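Local coordinates for hypothetical protein (Clostridium sporogenes ATCC 15579, PDB 4QRK), which is of unknown function but folds as a right-handed beta-helix and is a putative cell adhesion protein related to the LiaF and toast_rack families, at residues E42-M46 / L97-I101; N122-V128 / N145-I151. All blocks are in the same frame, centred on the assembly; numbering follows the deposited sequence.

Contact 1: residues E42-M46 / L97-I101; sequences EEKLM and LNEKI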
ATOM      1  N   GLU A  42      -3.259  14.860  -5.312  1.00 31.32           N
ATOM      2  CA  GLU A  42      -4.416  15.477  -4.660  1.00 28.51           C
ATOM      3  C   GLU A  42      -3.955  16.701  -3.886  1.00 33.23           C
ATOM      4  O   GLU A  42      -2.936  16.642  -3.196  1.00 31.12           O
ATOM      5  CB  GLU A  42      -5.080  14.495  -3.699  1.00 29.13           C
ATOM      6  CG  GLU A  42      -6.212  15.102  -2.869  1.00 29.03           C
ATOM      7  CD  GLU A  42      -7.237  15.893  -3.729  1.00 50.40           C
ATOM      8  OE1 GLU A  42      -7.515  15.480  -4.872  1.00 41.82           O
ATOM      9  OE2 GLU A  42      -7.757  16.938  -3.269  1.00 38.39           O
ATOM     10  N   GLU A  43      -4.731  17.786  -3.950  1.00 32.14           N
ATOM     11  CA  GLU A  43      -4.412  19.013  -3.198  1.00 35.13           C
ATOM     12  C   GLU A  43      -4.827  18.997  -1.727  1.00 33.36           C
ATOM     13  O   GLU A  43      -4.109  19.498  -0.839  1.00 34.68           O
ATOM     14  CB  GLU A  43      -5.061  20.221  -3.881  1.00 41.80           C
ATOM     15  CG  GLU A  43      -4.383  20.621  -5.181  1.00 68.28           C
ATOM     16  CD  GLU A  43      -3.174  21.534  -4.968  1.00 92.93           C
ATOM     17  OE1 GLU A  43      -2.047  21.019  -4.753  1.00 93.83           O
ATOM     18  OE2 GLU A  43      -3.359  22.776  -5.024  1.00104.36           O
ATOM     19  N   LYS A  44      -6.001  18.447  -1.467  1.00 28.15           N
ATOM     20  CA  LYS A  44      -6.493  18.305  -0.098  1.00 27.49           C
ATOM     21  C   LYS A  44      -5.800  17.070   0.515  1.00 28.97           C
ATOM     22  O   LYS A  44      -4.782  16.635   0.014  1.00 32.28           O
ATOM     23  CB  LYS A  44      -8.026  18.171  -0.079  1.00 28.46           C
ATOM     24  CG  LYS A  44      -8.827  19.330  -0.784  1.00 33.46           C
ATOM     25  CD  LYS A  44      -8.442  20.712  -0.263  1.00 50.15           C
ATOM     26  CE  LYS A  44      -9.216  21.840  -0.994  1.00 52.29           C
ATOM     27  NZ  LYS A  44     -10.680  21.508  -1.129  1.00 54.92           N
ATOM     28  N   LEU A  45      -6.323  16.515   1.600  1.00 31.54           N
ATOM     29  CA  LEU A  45      -5.652  15.393   2.248  1.00 25.16           C
ATOM     30  C   LEU A  45      -5.759  14.108   1.412  1.00 30.49           C
ATOM     31  O   LEU A  45      -4.759  13.406   1.174  1.00 30.12           O
ATOM     32  CB  LEU A  45      -6.233  15.180   3.641  1.00 37.24           C
ATOM     33  CG  LEU A  45      -5.349  14.376   4.595  1.00 49.21           C
ATOM     34  CD1 LEU A  45      -4.403  15.301   5.299  1.00 56.84           C
ATOM     35  CD2 LEU A  45      -6.172  13.604   5.606  1.00 55.45           C
HETATM   36  N   MSE A  46      -6.983  13.832   0.969  1.00 30.74           N
HETATM   37  CA  MSE A  46      -7.322  12.642   0.217  1.00 31.28           C
HETATM   38  C   MSE A  46      -8.583  12.909  -0.593  1.00 30.41           C
HETATM   39  O   MSE A  46      -9.473  13.638  -0.133  1.00 29.17           O
HETATM   40  CB  MSE A  46      -7.593  11.496   1.199  1.00 31.25           C
HETATM   41  CG  MSE A  46      -8.007  10.185   0.573  1.00 46.49           C
HETATM   42 SE   MSE A  46      -9.944   9.827   0.609  0.75 54.23          SE
HETATM   43  CE  MSE A  46      -9.973   8.288  -0.503  1.00 84.25           C
ATOM     44  N   LEU A  97      -3.861  10.858  -2.963  1.00 23.23           N
ATOM     45  CA  LEU A  97      -3.329  11.338  -1.694  1.00 22.93           C
ATOM     46  C   LEU A  97      -2.454  12.591  -1.853  1.00 29.59           C
ATOM     47  O   LEU A  97      -1.800  12.799  -2.879  1.00 25.45           O
ATOM     48  CB  LEU A  97      -2.449  10.250  -1.039  1.00 26.21           C
ATOM     49  CG  LEU A  97      -3.174   8.997  -0.523  1.00 30.86           C
ATOM     50  CD1 LEU A  97      -2.153   8.061   0.127  1.00 25.16           C
ATOM     51  CD2 LEU A  97      -4.267   9.387   0.439  1.00 25.59           C
ATOM     52  N   ASN A  98      -2.420  13.388  -0.791  1.00 26.44           N
ATOM     53  CA  ASN A  98      -1.625  14.596  -0.757  1.00 26.73           C
ATOM     54  C   ASN A  98      -0.152  14.207  -0.846  1.00 30.46           C
ATOM     55  O   ASN A  98       0.252  13.196  -0.252  1.00 27.63           O
ATOM     56  CB  ASN A  98      -1.872  15.330   0.549  1.00 26.25           C
ATOM     57  CG  ASN A  98      -1.173  16.669   0.588  1.00 30.46           C
ATOM     58  OD1 ASN A  98      -0.019  16.789   1.041  1.00 32.17           O
ATOM     59  ND2 ASN A  98      -1.849  17.681   0.058  1.00 34.21           N
ATOM     60  N   GLU A  99       0.630  14.989  -1.589  1.00 26.94           N
ATOM     61  CA  GLU A  99       2.045  14.684  -1.841  1.00 31.25           C
ATOM     62  C   GLU A  99       3.052  15.311  -0.861  1.00 30.43           C
ATOM     63  O   GLU A  99       4.249  14.939  -0.877  1.00 33.05           O
ATOM     64  CB  GLU A  99       2.413  15.085  -3.273  1.00 34.42           C
ATOM     65  CG  GLU A  99       1.684  14.242  -4.271  1.00 31.61           C
ATOM     66  CD  GLU A  99       2.036  14.548  -5.708  1.00 41.23           C
ATOM     67  OE1 GLU A  99       2.934  15.376  -5.984  1.00 46.76           O
ATOM     68  OE2 GLU A  99       1.369  13.946  -6.572  1.00 36.10           O
ATOM     69  N   LYS A 100       2.595  16.248  -0.031  1.00 36.47           N
ATOM     70  CA  LYS A 100       3.504  16.990   0.870  1.00 34.27           C
ATOM     71  C   LYS A 100       3.446  16.517   2.318  1.00 31.33           C
ATOM     72  O   LYS A 100       4.467  16.483   3.036  1.00 32.02           O
ATOM     73  CB  LYS A 100       3.203  18.513   0.823  1.00 39.17           C
ATOM     74  CG  LYS A 100       3.521  19.165  -0.516  1.00 56.69           C
ATOM     75  CD  LYS A 100       3.520  20.699  -0.425  1.00 79.07           C
ATOM     76  CE  LYS A 100       3.991  21.373  -1.722  1.00 89.61           C
ATOM     77  NZ  LYS A 100       5.401  21.035  -2.070  1.00 94.05           N
ATOM     78  N   ILE A 101       2.262  16.172   2.770  1.00 26.95           N
ATOM     79  CA  ILE A 101       2.092  15.839   4.181  1.00 27.07           C
ATOM     80  C   ILE A 101       2.776  14.498   4.536  1.00 32.33           C
ATOM     81  O   ILE A 101       2.673  13.517   3.773  1.00 24.40           O
ATOM     82  CB  ILE A 101       0.617  15.857   4.556  1.00 34.40           C
ATOM     83  CG1 ILE A 101       0.452  15.870   6.067  1.00 35.38           C
ATOM     84  CG2 ILE A 101      -0.136  14.695   3.912  1.00 36.34           C
ATOM     85  CD1 ILE A 101      -0.996  16.090   6.545  1.00 43.12           C
TER
HETATM   86  O   HOH W   1      -0.424  17.044  -3.160  1.00 38.64           O

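Contact 2: residues N122-V128 / N145-I151; sequences NLKELNV and NNVKVNI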
ATOM      1  N   ASN A 122       5.112  11.814   0.549  1.00 22.74           N
ATOM      2  CA  ASN A 122       6.061  11.988   1.640  1.00 27.00           C
ATOM      3  C   ASN A 122       5.886  10.837   2.615  1.00 30.75           C
ATOM      4  O   ASN A 122       5.388  10.993   3.719  1.00 28.51           O
ATOM      5  CB  ASN A 122       5.794  13.312   2.339  1.00 27.49           C
ATOM      6  CG  ASN A 122       6.882  13.703   3.344  1.00 29.15           C
ATOM      7  OD1 ASN A 122       7.898  13.034   3.487  1.00 31.97           O
ATOM      8  ND2 ASN A 122       6.647  14.798   4.048  1.00 30.68           N
ATOM      9  N   LEU A 123       6.281   9.654   2.169  1.00 32.47           N
ATOM     10  CA  LEU A 123       5.970   8.428   2.866  1.00 22.27           C
ATOM     11  C   LEU A 123       6.898   8.205   4.055  1.00 26.99           C
ATOM     12  O   LEU A 123       8.113   8.353   3.934  1.00 28.63           O
ATOM     13  CB  LEU A 123       6.079   7.279   1.878  1.00 26.71           C
ATOM     14  CG  LEU A 123       5.662   5.905   2.356  1.00 29.26           C
ATOM     15  CD1 LEU A 123       4.186   5.913   2.723  1.00 29.22           C
ATOM     16  CD2 LEU A 123       6.006   4.849   1.266  1.00 26.51           C
ATOM     17  N   LYS A 124       6.334   7.800   5.195  1.00 26.37           N
ATOM     18  CA  LYS A 124       7.162   7.412   6.351  1.00 30.99           C
ATOM     19  C   LYS A 124       7.068   5.903   6.602  1.00 27.98           C
ATOM     20  O   LYS A 124       8.044   5.252   6.931  1.00 26.33           O
ATOM     21  CB  LYS A 124       6.725   8.124   7.635  1.00 34.68           C
ATOM     22  CG  LYS A 124       6.600   9.634   7.532  1.00 49.24           C
ATOM     23  CD  LYS A 124       7.921  10.335   7.252  1.00 61.98           C
ATOM     24  CE  LYS A 124       7.673  11.604   6.442  1.00 72.66           C
ATOM     25  NZ  LYS A 124       8.784  12.596   6.465  1.00 77.19           N
ATOM     26  N   GLU A 125       5.874   5.355   6.512  1.00 30.83           N
ATOM     27  CA  GLU A 125       5.742   3.952   6.823  1.00 30.73           C
ATOM     28  C   GLU A 125       4.607   3.380   6.039  1.00 27.50           C
ATOM     29  O   GLU A 125       3.610   4.063   5.798  1.00 24.90           O
ATOM     30  CB  GLU A 125       5.553   3.731   8.339  1.00 30.86           C
ATOM     31  CG  GLU A 125       5.451   2.255   8.701  1.00 37.42           C
ATOM     32  CD  GLU A 125       5.684   1.989  10.189  1.00 52.51           C
ATOM     33  OE1 GLU A 125       5.953   2.967  10.922  1.00 53.51           O
ATOM     34  OE2 GLU A 125       5.592   0.805  10.608  1.00 48.57           O
ATOM     35  N   LEU A 126       4.784   2.134   5.618  1.00 24.54           N
ATOM     36  CA  LEU A 126       3.760   1.390   4.904  1.00 26.37           C
ATOM     37  C   LEU A 126       3.718  -0.010   5.461  1.00 20.78           C
ATOM     38  O   LEU A 126       4.758  -0.650   5.584  1.00 23.04           O
ATOM     39  CB  LEU A 126       4.101   1.291   3.440  1.00 25.55           C
ATOM     40  CG  LEU A 126       3.149   0.461   2.575  1.00 29.75           C
ATOM     41  CD1 LEU A 126       1.772   1.111   2.471  1.00 27.31           C
ATOM     42  CD2 LEU A 126       3.749   0.253   1.179  1.00 35.00           C
ATOM     43  N   ASN A 127       2.526  -0.433   5.864  1.00 25.91           N
ATOM     44  CA  ASN A 127       2.256  -1.788   6.289  1.00 23.65           C
ATOM     45  C   ASN A 127       1.117  -2.346   5.472  1.00 27.09           C
ATOM     46  O   ASN A 127       0.017  -1.773   5.455  1.00 29.57           O
ATOM     47  CB  ASN A 127       1.870  -1.827   7.777  1.00 24.31           C
ATOM     48  CG  ASN A 127       3.065  -1.622   8.666  1.00 35.87           C
ATOM     49  OD1 ASN A 127       3.843  -2.548   8.893  1.00 33.13           O
ATOM     50  ND2 ASN A 127       3.264  -0.392   9.113  1.00 34.98           N
ATOM     51  N   VAL A 128       1.369  -3.461   4.798  1.00 23.05           N
ATOM     52  CA  VAL A 128       0.354  -4.089   3.946  1.00 20.48           C
ATOM     53  C   VAL A 128       0.185  -5.525   4.341  1.00 29.56           C
ATOM     54  O   VAL A 128       1.173  -6.250   4.399  1.00 27.92           O
ATOM     55  CB  VAL A 128       0.821  -4.082   2.469  1.00 34.43           C
ATOM     56  CG1 VAL A 128      -0.149  -4.806   1.583  1.00 36.52           C
ATOM     57  CG2 VAL A 128       0.958  -2.663   1.974  1.00 30.57           C
ATOM     58  N   ASN A 145      13.542  11.112   4.234  1.00 40.35           N
ATOM     59  CA  ASN A 145      13.718  10.588   5.564  1.00 43.38           C
ATOM     60  C   ASN A 145      13.760   9.088   5.400  1.00 39.82           C
ATOM     61  O   ASN A 145      13.537   8.573   4.294  1.00 37.48           O
ATOM     62  CB  ASN A 145      12.514  10.974   6.375  1.00 58.83           C
ATOM     63  CG  ASN A 145      11.270  10.887   5.559  1.00 66.60           C
ATOM     64  OD1 ASN A 145      10.731  11.903   5.113  1.00 70.00           O
ATOM     65  ND2 ASN A 145      10.822   9.658   5.297  1.00 63.18           N
ATOM     66  N   ASN A 146      14.057   8.380   6.476  1.00 31.14           N
ATOM     67  CA  ASN A 146      14.009   6.937   6.444  1.00 34.20           C
ATOM     68  C   ASN A 146      12.588   6.456   6.279  1.00 35.70           C
ATOM     69  O   ASN A 146      11.659   7.103   6.744  1.00 36.53           O
ATOM     70  CB  ASN A 146      14.589   6.383   7.718  1.00 38.59           C
ATOM     71  CG  ASN A 146      16.048   6.716   7.852  1.00 47.99           C
ATOM     72  OD1 ASN A 146      16.809   6.649   6.875  1.00 39.56           O
ATOM     73  ND2 ASN A 146      16.447   7.109   9.046  1.00 55.76           N
ATOM     74  N   VAL A 147      12.430   5.317   5.622  1.00 26.12           N
ATOM     75  CA  VAL A 147      11.100   4.760   5.356  1.00 27.83           C
ATOM     76  C   VAL A 147      11.123   3.292   5.747  1.00 28.04           C
ATOM     77  O   VAL A 147      12.102   2.588   5.500  1.00 29.05           O
ATOM     78  CB  VAL A 147      10.730   4.887   3.869  1.00 26.02           C
ATOM     79  CG1 VAL A 147       9.269   4.392   3.596  1.00 26.67           C
ATOM     80  CG2 VAL A 147      10.902   6.271   3.391  1.00 31.37           C
ATOM     81  N   LYS A 148      10.030   2.838   6.347  1.00 23.55           N
ATOM     82  CA  LYS A 148       9.863   1.467   6.786  1.00 28.51           C
ATOM     83  C   LYS A 148       8.713   0.876   5.982  1.00 30.32           C
ATOM     84  O   LYS A 148       7.638   1.443   5.948  1.00 26.09           O
ATOM     85  CB  LYS A 148       9.543   1.474   8.288  1.00 36.10           C
ATOM     86  CG  LYS A 148       9.676   0.159   8.973  1.00 49.99           C
ATOM     87  CD  LYS A 148      10.723   0.224  10.087  1.00 71.11           C
ATOM     88  CE  LYS A 148      11.140  -1.178  10.587  1.00 74.70           C
ATOM     89  NZ  LYS A 148      12.013  -1.943   9.618  1.00 69.72           N
ATOM     90  N   VAL A 149       8.953  -0.242   5.309  1.00 26.01           N
ATOM     91  CA  VAL A 149       7.926  -0.925   4.543  1.00 27.18           C
ATOM     92  C   VAL A 149       7.815  -2.372   4.968  1.00 30.53           C
ATOM     93  O   VAL A 149       8.799  -3.105   4.946  1.00 25.28           O
ATOM     94  CB  VAL A 149       8.213  -0.865   3.036  1.00 27.85           C
ATOM     95  CG1 VAL A 149       7.173  -1.647   2.240  1.00 27.79           C
ATOM     96  CG2 VAL A 149       8.253   0.576   2.570  1.00 33.10           C
ATOM     97  N   ASN A 150       6.612  -2.782   5.347  1.00 23.73           N
ATOM     98  CA  ASN A 150       6.350  -4.180   5.716  1.00 24.91           C
ATOM     99  C   ASN A 150       5.223  -4.738   4.864  1.00 30.18           C
ATOM    100  O   ASN A 150       4.122  -4.183   4.853  1.00 26.33           O
ATOM    101  CB  ASN A 150       5.988  -4.297   7.205  1.00 23.08           C
ATOM    102  CG  ASN A 150       7.066  -3.674   8.122  1.00 46.79           C
ATOM    103  OD1 ASN A 150       8.179  -4.188   8.206  1.00 49.28           O
ATOM    104  ND2 ASN A 150       6.745  -2.547   8.772  1.00 52.57           N
ATOM    105  N   ILE A 151       5.493  -5.838   4.151  1.00 28.39           N
ATOM    106  CA  ILE A 151       4.464  -6.435   3.278  1.00 25.20           C
ATOM    107  C   ILE A 151       4.312  -7.915   3.600  1.00 24.90           C
ATOM    108  O   ILE A 151       5.275  -8.659   3.633  1.00 27.65           O
ATOM    109  CB  ILE A 151       4.836  -6.279   1.776  1.00 32.15           C
ATOM    110  CG1 ILE A 151       4.967  -4.804   1.398  1.00 27.81           C
ATOM    111  CG2 ILE A 151       3.774  -6.874   0.924  1.00 27.07           C
ATOM    112  CD1 ILE A 151       5.719  -4.556   0.142  1.00 33.99           C
TER
HETATM  113  O   HOH W   2       9.977   5.483   8.980  1.00 53.23           O

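Contact 1: residues E42-M46 / L97-I101
In the N-terminal part of this right-handed beta-helix, where strand neighbours become antiparallel, loop 42-46 joins strands 35-42 and 46-52, which flank strand 91-98, and so passes across the end of that strand, burying 323 Å². Hydrogen bonding centres on Asn-98. Its backbone N donates to Leu-45 O (3.1 Å, N-H...O angle 149°), its ND2 to Lys-44 O (3.1 Å, 148°). Asn-98 OD1 accepts from Lys-100 N, an Asx turn, extended to an Asx motif by Ile-101 N (2.9 Å each), where the chain leaves strand 91-98 for strand 103-110. The amide thus bonds within its own turn through OD1 and to the neighbouring loop through ND2. Leu-45 and Met-46, a selenomethionine, stand opposite the single residue Val-17, with backbone hydrogen bonds to it: a classic beta bulge. Met-46 and Leu-97 form an antiparallel non-hydrogen-bonded pair (CA-CA 4.6 Å). Two separate apolar pairs add packing: Leu-45 CD1 touches Ile-101 CD1 at 3.7 Å, both side chains also resting on Thr-25, and Met-46 CG lies 3.8 Å from Leu-97 CD2. Glu-42 OE2 accepts from Lys-44 N (2.9 Å), while its OE1 forms a salt bridge with Lys-47. A water donates to Glu-42 O at 2.5 Å and accepts from Glu-99 N at 2.8 Å.

Contact 2: residues N122-V128 / N145-I151
This is a parallel strand pairing between successive rungs of one long sheet: strand 123-130 sits between 103-110 and 147-153, and 203-210 follows on the far side of the latter. Strands 123-128 and 147-151 run at 2° with a closest axis approach of 4.8 Å, and the segments bury 581 Å². Four backbone bonds carry the register: Lys-148 N to Lys-124 O (3.2 Å), Leu-126 N to Lys-148 O (3.0 Å), Asn-150 N to Leu-126 O (2.8 Å) and Val-128 N to Asn-150 O (2.8 Å). Paired CA atoms stay 4.8 Å apart from Glu-125/Lys-148 to Val-128/Ile-151. With only 16 residues between the segments, including strand 134-138 of the other sheet, this is one coil of the right-handed beta-helix. Apolar residues lie over apolar ones on one face: Leu-126 CD2 is 4.1 Å from Val-149 CG1. Val-128 CB is 4.3 Å from Ile-151 CG1. Leu-126 and Ile-151 also touch Leu-137 of strand 134-138. On the other face Asn-127 is aligned with Asn-150, whose ND2 donates to Asn-127 OD1 (2.9 Å); Asn-150 also touches Asn-207 of strand 203-210, so the row runs on. Asn-127 ND2 donates to Glu-125 OE2 (3.0 Å). At the N-terminal end of the pairing, Lys-124 NZ donates to Asn-122 OD1 (3.1 Å) and, very closely, to Asn-145 OD1 (2.5 Å), while Asn-122 ND2 donates to Lys-100 O.

Contacts 1 and 2 follow each other in sequence, the first within the DUF2154 range and the second within the LiaF C-terminal range, with centres about 17 Å apart. They nevertheless touch through the turn that leads from strand 91-98 into strand 103-110: Lys-100 O lies 2.9 Å from Asn-122 ND2, a probable hydrogen bond, and Ile-101 O packs 3.4 Å from Asn-122 CB. Strand 103-110 then pairs with strand 123-130, so the chain leaving contact 1 enters the strand beside contact 2. Contact 1 is the more peripheral, its centre about 16 Å from the chain centre against 9 Å for contact 2. The bound calcium ion is about 9 Å from the Asn-150 side chain, too far for Asn-150 to be its ligand.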